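Local coordinates for protein Ta0487 (Thermoplasma acidophilum, PDB 3KBQ), which is of unknown function but belongs to the CinA family, this chain holding its probable molybdopterin-binding domain, at residues 6-11 and 30-35; 39-44 and 56-61; 66-71 and 78-83. All coordinates share one frame; numbering follows the deposited sequence.

Contact 1: residues 6-11 and 30-35; sequences ASVITV and NFLTYH
Ala-6 of strand 5-11 and Leu-32 of helix 23-34 face each other with their CA atoms 7.5 Å apart, the closest CA pair between segments 6-11 and 30-35. One methyl group of Leu-32 does all the touching from the helix: CD1 lies 3.8 Å from Ala-6 CB and 4.0 Å from Val-8 CG2. It therefore meets two residues spaced by two along the strand, which point from the same face of the sheet. The leucine has CG beside its backbone N and anti to its carbonyl carbon (chi1 -62°), and an extended second torsion (chi2 170°) carries CD1 across to the strand. On the strand side Val-8 uses the branch that lies beside its own backbone N. Tyr-37 beside Ala-6, Val-39 beside Val-8 and Leu-65 beside Leu-32 add to this layer.

The last turn of the helix is secured from within. His-35, just past the helix, gives ND1 to Phe-31 O at 2.9 Å, while its backbone N reaches that oxygen from the opposite face of the carbonyl plane at 3.2 Å. The imidazole thereby comes over one face of the Phe-31 ring, with His-35 CE1 3.4 Å above the Phe-31 plane and offset toward the rim.

Strand 5-11, helix 23-34 and the parallel neighbouring strand 38-45 make a beta-alpha-beta crossover. With only methyl groups meeting, the helix is held here by burial and shape, without polar directionality.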
loop_
_atom_site.group_PDB
_atom_site.type_symbol
_atom_site.label_atom_id
_atom_site.label_comp_id
_atom_site.label_asym_id
_atom_site.label_seq_id
_atom_site.Cartn_x
_atom_site.Cartn_y
_atom_site.Cartn_z
ATOM N N ALA B 6 7.597 7.028 -9.531
ATOM C CA ALA B 6 6.419 7.573 -8.837
ATOM C C ALA B 6 6.010 6.638 -7.739
ATOM O O ALA B 6 6.282 5.433 -7.829
ATOM C CB ALA B 6 5.198 7.789 -9.790
ATOM N N SER B 7 5.393 7.196 -6.697
ATOM C CA SER B 7 4.756 6.369 -5.667
ATOM C C SER B 7 3.315 6.763 -5.467
ATOM O O SER B 7 2.925 7.901 -5.749
ATOM C CB SER B 7 5.498 6.463 -4.332
ATOM O OG SER B 7 6.666 5.670 -4.459
ATOM N N VAL B 8 2.534 5.819 -4.959
ATOM C CA VAL B 8 1.117 5.996 -4.742
ATOM C C VAL B 8 0.819 5.808 -3.251
ATOM O O VAL B 8 1.285 4.886 -2.610
ATOM C CB VAL B 8 0.318 5.013 -5.611
ATOM C CG1 VAL B 8 -1.204 5.222 -5.494
ATOM C CG2 VAL B 8 0.787 5.151 -7.078
ATOM N N ILE B 9 -0.016 6.686 -2.721
ATOM C CA ILE B 9 -0.433 6.598 -1.343
ATOM C C ILE B 9 -1.960 6.579 -1.340
ATOM O O ILE B 9 -2.612 7.313 -2.096
ATOM C CB ILE B 9 0.060 7.809 -0.514
ATOM C CG1 ILE B 9 1.608 7.845 -0.428
ATOM C CG2 ILE B 9 -0.597 7.747 0.938
ATOM C CD1 ILE B 9 2.128 9.251 0.047
ATOM N N THR B 10 -2.529 5.712 -0.513
ATOM C CA THR B 10 -3.958 5.642 -0.347
ATOM C C THR B 10 -4.174 5.825 1.165
ATOM O O THR B 10 -3.582 5.111 1.987
ATOM C CB THR B 10 -4.532 4.250 -0.753
ATOM O OG1 THR B 10 -4.219 3.991 -2.131
ATOM C CG2 THR B 10 -6.087 4.207 -0.588
ATOM N N VAL B 11 -5.027 6.770 1.526
ATOM C CA VAL B 11 -5.359 7.003 2.949
ATOM C C VAL B 11 -6.823 6.589 3.236
ATOM O O VAL B 11 -7.731 7.054 2.557
ATOM C CB VAL B 11 -5.183 8.513 3.285
ATOM C CG1 VAL B 11 -5.477 8.786 4.765
ATOM C CG2 VAL B 11 -3.739 9.012 2.861
ATOM N N ASN B 30 -2.081 2.733 -13.133
ATOM C CA ASN B 30 -2.216 2.597 -14.573
ATOM C C ASN B 30 -1.985 3.944 -15.283
ATOM O O ASN B 30 -1.293 3.988 -16.307
ATOM C CB ASN B 30 -3.597 2.016 -14.945
ATOM C CG ASN B 30 -3.753 1.830 -16.458
ATOM O OD1 ASN B 30 -3.042 1.046 -17.081
ATOM N ND2 ASN B 30 -4.654 2.570 -17.039
ATOM N N PHE B 31 -2.532 5.030 -14.720
ATOM C CA PHE B 31 -2.372 6.382 -15.276
ATOM C C PHE B 31 -0.890 6.741 -15.336
ATOM O O PHE B 31 -0.422 7.196 -16.367
ATOM C CB PHE B 31 -3.161 7.403 -14.449
ATOM C CG PHE B 31 -3.038 8.848 -14.943
ATOM C CD1 PHE B 31 -3.953 9.367 -15.850
ATOM C CD2 PHE B 31 -2.043 9.692 -14.447
ATOM C CE1 PHE B 31 -3.847 10.713 -16.304
ATOM C CE2 PHE B 31 -1.938 11.040 -14.900
ATOM C CZ PHE B 31 -2.848 11.527 -15.829
ATOM N N LEU B 32 -0.165 6.489 -14.240
ATOM C CA LEU B 32 1.265 6.849 -14.173
ATOM C C LEU B 32 2.103 5.980 -15.121
ATOM O O LEU B 32 2.968 6.506 -15.836
ATOM C CB LEU B 32 1.803 6.716 -12.749
ATOM C CG LEU B 32 1.106 7.659 -11.751
ATOM C CD1 LEU B 32 1.502 7.314 -10.341
ATOM C CD2 LEU B 32 1.494 9.081 -12.144
ATOM N N THR B 33 1.845 4.675 -15.099
ATOM C CA THR B 33 2.457 3.723 -16.051
ATOM C C THR B 33 2.245 4.149 -17.496
ATOM O O THR B 33 3.196 4.130 -18.328
ATOM C CB THR B 33 1.923 2.272 -15.855
ATOM O OG1 THR B 33 2.193 1.860 -14.529
ATOM C CG2 THR B 33 2.634 1.233 -16.827
ATOM N N TYR B 34 1.008 4.513 -17.802
ATOM C CA TYR B 34 0.639 4.965 -19.119
ATOM C C TYR B 34 1.485 6.171 -19.523
ATOM O O TYR B 34 1.848 6.283 -20.696
ATOM C CB TYR B 34 -0.839 5.363 -19.181
ATOM C CG TYR B 34 -1.358 5.710 -20.578
ATOM C CD1 TYR B 34 -1.754 4.708 -21.485
ATOM C CD2 TYR B 34 -1.462 7.045 -20.985
ATOM C CE1 TYR B 34 -2.246 5.042 -22.779
ATOM C CE2 TYR B 34 -1.910 7.390 -22.296
ATOM C CZ TYR B 34 -2.316 6.392 -23.159
ATOM O OH TYR B 34 -2.801 6.760 -24.395
ATOM N N HIS B 35 1.835 7.046 -18.568
ATOM C CA HIS B 35 2.653 8.226 -18.936
ATOM C C HIS B 35 4.144 8.007 -18.774
ATOM O O HIS B 35 4.905 8.952 -18.764
ATOM C CB HIS B 35 2.194 9.467 -18.192
ATOM C CG HIS B 35 0.863 9.947 -18.641
ATOM N ND1 HIS B 35 -0.308 9.587 -18.005
ATOM C CD2 HIS B 35 0.507 10.754 -19.666
ATOM C CE1 HIS B 35 -1.327 10.164 -18.617
ATOM N NE2 HIS B 35 -0.863 10.863 -19.635
#

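Contact 2: residues 39-44 and 56-61; sequences VRRGFV and FRVALE
Phe-43 of strand 38-45 lays the outer end of its ring against Val-58 and Ala-59 of helix 49-62, which runs antiparallel to the strand (176° between segment axes, 9.4 Å apart). This is the tight, buried part. Phe-43 CZ is 3.8 Å from Val-58 CG1 and Phe-43 CE2 is 3.7 Å from Ala-59 CB, both methyls approaching the ring obliquely. Phe-43 CG sits beside its backbone N, anti to the carbonyl carbon (chi1 -57°), leading the ring out from the strand to span these two consecutive helix residues. Cutting the ring back to an alanine is likely to leave a gap beside Val-58 CG1 and Ala-59 CB and to remove a surface on which Trp-54 of the second subunit packs.

The other side is more polar and holds fewer contacts: a single methyl of Val-58, CG1, meets the edge of the Arg-41 guanidinium, 3.4 Å from Arg-41 NH1 and near the group's plane. Looser still is exposed Glu-61, its OE2 5.9 Å from Arg-41 NH1. Instead, Arg-41 NE forms a salt bridge with Glu-51 of the second subunit, and Trp-54 of that subunit makes a cation-pi contact with the guanidinium. Apolar packing thus joins helix to sheet, while the arginine's charge is spent on the dimer interface.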
loop_
_atom_site.group_PDB
_atom_site.type_symbol
_atom_site.label_atom_id
_atom_site.label_comp_id
_atom_site.label_asym_id
_atom_site.label_seq_id
_atom_site.Cartn_x
_atom_site.Cartn_y
_atom_site.Cartn_z
ATOM N N VAL B 39 6.152 2.887 -11.377
ATOM C CA VAL B 39 5.498 3.008 -10.084
ATOM C C VAL B 39 6.267 2.120 -9.085
ATOM O O VAL B 39 6.288 0.895 -9.158
ATOM C CB VAL B 39 4.008 2.630 -10.138
ATOM C CG1 VAL B 39 3.341 2.821 -8.742
ATOM C CG2 VAL B 39 3.313 3.455 -11.230
ATOM N N ARG B 40 6.910 2.767 -8.140
ATOM C CA ARG B 40 7.905 2.056 -7.343
ATOM C C ARG B 40 7.324 1.398 -6.083
ATOM O O ARG B 40 7.637 0.219 -5.808
ATOM C CB ARG B 40 9.057 2.982 -6.997
ATOM C CG ARG B 40 10.118 2.189 -6.292
ATOM C CD ARG B 40 11.409 2.893 -6.191
ATOM N NE ARG B 40 12.239 2.293 -5.137
ATOM C CZ ARG B 40 13.393 2.829 -4.746
ATOM N NH1 ARG B 40 13.823 3.987 -5.311
ATOM N NH2 ARG B 40 14.105 2.236 -3.803
ATOM N N ARG B 41 6.544 2.154 -5.291
ATOM C CA ARG B 41 5.963 1.634 -4.043
ATOM C C ARG B 41 4.569 2.177 -3.910
ATOM O O ARG B 41 4.297 3.316 -4.370
ATOM C CB ARG B 41 6.767 2.077 -2.810
ATOM C CG ARG B 41 8.157 1.446 -2.724
ATOM C CD ARG B 41 8.811 1.856 -1.437
ATOM N NE ARG B 41 10.169 1.365 -1.412
ATOM C CZ ARG B 41 11.049 1.677 -0.463
ATOM N NH1 ARG B 41 10.671 2.452 0.558
ATOM N NH2 ARG B 41 12.288 1.191 -0.526
ATOM N N GLY B 42 3.704 1.395 -3.246
ATOM C CA GLY B 42 2.322 1.805 -2.905
ATOM C C GLY B 42 2.227 1.748 -1.383
ATOM O O GLY B 42 2.848 0.872 -0.729
ATOM N N PHE B 43 1.539 2.715 -0.792
ATOM C CA PHE B 43 1.390 2.772 0.664
ATOM C C PHE B 43 -0.094 2.889 0.955
ATOM O O PHE B 43 -0.816 3.627 0.264
ATOM C CB PHE B 43 2.069 4.027 1.223
ATOM C CG PHE B 43 3.510 4.139 0.878
ATOM C CD1 PHE B 43 4.460 3.672 1.750
ATOM C CD2 PHE B 43 3.908 4.735 -0.347
ATOM C CE1 PHE B 43 5.844 3.784 1.424
ATOM C CE2 PHE B 43 5.221 4.860 -0.681
ATOM C CZ PHE B 43 6.225 4.376 0.212
ATOM N N VAL B 44 -0.553 2.157 1.948
ATOM C CA VAL B 44 -1.911 2.341 2.442
ATOM C C VAL B 44 -1.784 2.633 3.917
ATOM O O VAL B 44 -1.177 1.877 4.684
ATOM C CB VAL B 44 -2.815 1.119 2.200
ATOM C CG1 VAL B 44 -4.269 1.478 2.558
ATOM C CG2 VAL B 44 -2.712 0.654 0.716
ATOM N N PHE B 56 4.152 9.869 3.152
ATOM C CA PHE B 56 4.641 10.915 2.239
ATOM C C PHE B 56 6.161 10.997 2.291
ATOM O O PHE B 56 6.795 11.119 1.262
ATOM C CB PHE B 56 4.027 12.324 2.540
ATOM C CG PHE B 56 2.661 12.546 1.927
ATOM C CD1 PHE B 56 2.506 12.691 0.546
ATOM C CD2 PHE B 56 1.522 12.612 2.740
ATOM C CE1 PHE B 56 1.263 12.863 -0.014
ATOM C CE2 PHE B 56 0.248 12.808 2.177
ATOM C CZ PHE B 56 0.111 12.943 0.804
ATOM N N ARG B 57 6.747 10.960 3.480
ATOM C CA ARG B 57 8.203 11.034 3.589
ATOM C C ARG B 57 8.950 9.878 2.896
ATOM O O ARG B 57 9.891 10.087 2.122
ATOM C CB ARG B 57 8.630 11.098 5.066
ATOM C CG ARG B 57 8.190 12.387 5.799
ATOM C CD ARG B 57 8.496 13.616 4.946
ATOM N NE ARG B 57 9.927 13.746 4.653
ATOM C CZ ARG B 57 10.719 14.603 5.279
ATOM N NH1 ARG B 57 10.202 15.362 6.239
ATOM N NH2 ARG B 57 12.021 14.707 4.950
ATOM N N VAL B 58 8.542 8.662 3.196
ATOM C CA VAL B 58 9.079 7.528 2.450
ATOM C C VAL B 58 8.838 7.625 0.927
ATOM O O VAL B 58 9.791 7.424 0.157
ATOM C CB VAL B 58 8.614 6.195 3.015
ATOM C CG1 VAL B 58 9.322 5.076 2.322
ATOM C CG2 VAL B 58 9.035 6.160 4.512
ATOM N N ALA B 59 7.608 7.947 0.517
ATOM C CA ALA B 59 7.330 8.073 -0.893
ATOM C C ALA B 59 8.299 9.062 -1.541
ATOM O O ALA B 59 8.854 8.798 -2.640
ATOM C CB ALA B 59 5.807 8.462 -1.144
ATOM N N LEU B 60 8.563 10.161 -0.842
ATOM C CA LEU B 60 9.400 11.232 -1.403
ATOM C C LEU B 60 10.866 10.809 -1.444
ATOM O O LEU B 60 11.628 11.217 -2.353
ATOM C CB LEU B 60 9.227 12.519 -0.596
ATOM C CG LEU B 60 7.976 13.363 -0.852
ATOM C CD1 LEU B 60 7.787 14.455 0.290
ATOM C CD2 LEU B 60 8.036 14.077 -2.243
ATOM N N GLU B 61 11.258 9.949 -0.505
ATOM C CA GLU B 61 12.623 9.428 -0.485
ATOM C C GLU B 61 12.885 8.566 -1.748
ATOM O O GLU B 61 13.974 8.534 -2.251
ATOM C CB GLU B 61 12.774 8.577 0.765
ATOM C CG GLU B 61 14.033 7.813 0.887
ATOM C CD GLU B 61 14.068 7.013 2.225
ATOM O OE1 GLU B 61 13.215 7.235 3.139
ATOM O OE2 GLU B 61 14.958 6.140 2.341
#

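Contact 3: residues 66-71 and 78-83; sequences VVSSGG and DMTVEG
The glycine-rich turn leaving strand 65-69 meets the N-terminus of helix 80-87, Gly-70 and Gly-71 presenting successive carbonyls to Thr-80. Thr-80 OG1 donates to Gly-70 O at 2.8 Å, approaching 29° out of the carbonyl plane, and Thr-80 N donates to Gly-71 O at 3.1 Å in a fairly straight bond (165° at the hydrogen). OG1 lies beside the threonine's own backbone N (chi1 -63°), which sets hydroxyl and amide side by side to grip neighbouring carbonyls. Thr-80 CG2, anti to the backbone N, lies 4.1 Å from Ser-68 OG. Water 1 donates to Gly-71 O at 2.7 Å and accepts from Val-81 N at 3.0 Å, tying the turn to a second amide of the helix's first turn.

Such a Gly-Gly turn following a central parallel strand is consistent with the ligand-binding loop of molybdopterin-binding domains. Both glycines are demanded by space: a side chain on Gly-70 would press on the carbonyl oxygen of Ser-69, and one on Gly-71 would run into Thr-80 OG1. Asp-78 lies along Gly-71, its OD1 3.4 Å from Gly-71 CA. A sulfate ion, probably from the crystallisation liquor, rests about 3 Å from the Asp-78 side chain at nearest atoms.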
loop_
_atom_site.group_PDB
_atom_site.type_symbol
_atom_site.label_atom_id
_atom_site.label_comp_id
_atom_site.label_asym_id
_atom_site.label_seq_id
_atom_site.Cartn_x
_atom_site.Cartn_y
_atom_site.Cartn_z
ATOM N N VAL B 66 4.711 11.878 -6.403
ATOM C CA VAL B 66 3.954 11.138 -5.398
ATOM C C VAL B 66 2.497 11.507 -5.574
ATOM O O VAL B 66 2.148 12.709 -5.624
ATOM C CB VAL B 66 4.446 11.518 -3.956
ATOM C CG1 VAL B 66 3.585 10.867 -2.876
ATOM C CG2 VAL B 66 5.929 11.067 -3.782
ATOM N N VAL B 67 1.622 10.501 -5.731
ATOM C CA VAL B 67 0.190 10.829 -5.853
ATOM C C VAL B 67 -0.557 10.141 -4.741
ATOM O O VAL B 67 -0.367 8.918 -4.551
ATOM C CB VAL B 67 -0.419 10.362 -7.242
ATOM C CG1 VAL B 67 -1.898 10.798 -7.359
ATOM C CG2 VAL B 67 0.421 10.881 -8.450
ATOM N N SER B 68 -1.338 10.892 -3.953
ATOM C CA SER B 68 -2.159 10.303 -2.872
ATOM C C SER B 68 -3.647 10.456 -3.196
ATOM O O SER B 68 -4.052 11.388 -3.910
ATOM C CB SER B 68 -1.905 10.929 -1.489
ATOM O OG SER B 68 -2.364 12.284 -1.447
ATOM N N SER B 69 -4.468 9.533 -2.710
ATOM C CA SER B 69 -5.895 9.803 -2.714
ATOM C C SER B 69 -6.507 9.418 -1.381
ATOM O O SER B 69 -6.037 8.486 -0.711
ATOM C CB SER B 69 -6.618 9.071 -3.838
ATOM O OG SER B 69 -6.676 7.685 -3.525
ATOM N N GLY B 70 -7.599 10.099 -1.029
ATOM C CA GLY B 70 -8.264 9.815 0.208
ATOM C C GLY B 70 -7.964 10.840 1.295
ATOM O O GLY B 70 -6.909 11.439 1.312
ATOM N N GLY B 71 -8.894 11.011 2.219
ATOM C CA GLY B 71 -8.672 11.849 3.416
ATOM C C GLY B 71 -8.753 13.349 3.142
ATOM O O GLY B 71 -8.146 14.165 3.866
ATOM N N ASP B 78 -10.990 13.532 7.734
ATOM C CA ASP B 78 -10.189 13.827 6.528
ATOM C C ASP B 78 -8.941 14.659 6.889
ATOM O O ASP B 78 -9.020 15.904 6.952
ATOM C CB ASP B 78 -11.048 14.545 5.472
ATOM C CG ASP B 78 -12.154 13.646 4.910
ATOM O OD1 ASP B 78 -11.835 12.499 4.570
ATOM O OD2 ASP B 78 -13.352 14.058 4.874
ATOM N N MET B 79 -7.817 13.960 7.086
ATOM C CA MET B 79 -6.610 14.526 7.736
ATOM C C MET B 79 -5.386 14.611 6.810
ATOM O O MET B 79 -4.306 14.895 7.296
ATOM C CB MET B 79 -6.137 13.650 8.932
ATOM C CG MET B 79 -7.182 13.311 9.978
ATOM S SD MET B 79 -6.437 12.371 11.342
ATOM C CE MET B 79 -5.934 13.761 12.158
ATOM N N THR B 80 -5.554 14.342 5.515
ATOM C CA THR B 80 -4.413 14.089 4.643
ATOM C C THR B 80 -3.561 15.361 4.432
ATOM O O THR B 80 -2.344 15.310 4.572
ATOM C CB THR B 80 -4.842 13.470 3.310
ATOM O OG1 THR B 80 -5.434 12.180 3.580
ATOM C CG2 THR B 80 -3.614 13.307 2.338
ATOM N N VAL B 81 -4.213 16.486 4.147
ATOM C CA VAL B 81 -3.508 17.767 3.973
ATOM C C VAL B 81 -2.705 18.156 5.211
ATOM O O VAL B 81 -1.524 18.524 5.120
ATOM C CB VAL B 81 -4.492 18.938 3.588
ATOM C CG1 VAL B 81 -3.705 20.296 3.452
ATOM C CG2 VAL B 81 -5.129 18.607 2.299
ATOM N N GLU B 82 -3.325 18.033 6.367
ATOM C CA GLU B 82 -2.628 18.361 7.596
ATOM C C GLU B 82 -1.445 17.406 7.827
ATOM O O GLU B 82 -0.376 17.826 8.275
ATOM C CB GLU B 82 -3.599 18.313 8.785
ATOM C CG GLU B 82 -2.986 18.836 10.102
ATOM C CD GLU B 82 -3.981 18.856 11.279
ATOM O OE1 GLU B 82 -5.192 18.532 11.112
ATOM O OE2 GLU B 82 -3.531 19.169 12.386
ATOM N N GLY B 83 -1.659 16.112 7.600
ATOM C CA GLY B 83 -0.550 15.147 7.720
ATOM C C GLY B 83 0.599 15.495 6.781
ATOM O O GLY B 83 1.757 15.394 7.158
HETATM O O HOH W 1 -7.233 16.651 4.338
#

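How the contacts relate
All three contacts hang on one parallel core, strands 38-45, 5-11 and 65-69 lying side by side in that order. Contacts 1 and 2 use opposite faces of it: Ala-6 and Val-8 look to helix 23-34, whereas Ser-7 and Ile-9 touch helix 49-62. Their centres are about 10 Å apart, and Ala-6 O to Arg-40 N (2.8 Å) is one of the probable backbone bonds joining their strands. Contact 3 lies about 14 Å from contact 1 and about 13 Å from contact 2, centre to centre; Phe-56 CZ reaches Ser-68 OG at 3.4 Å. Contacts 1 and 2 both touch the second subunit, while contact 3 sits near the chain's centre beside the sulfate, which may mark a pocket.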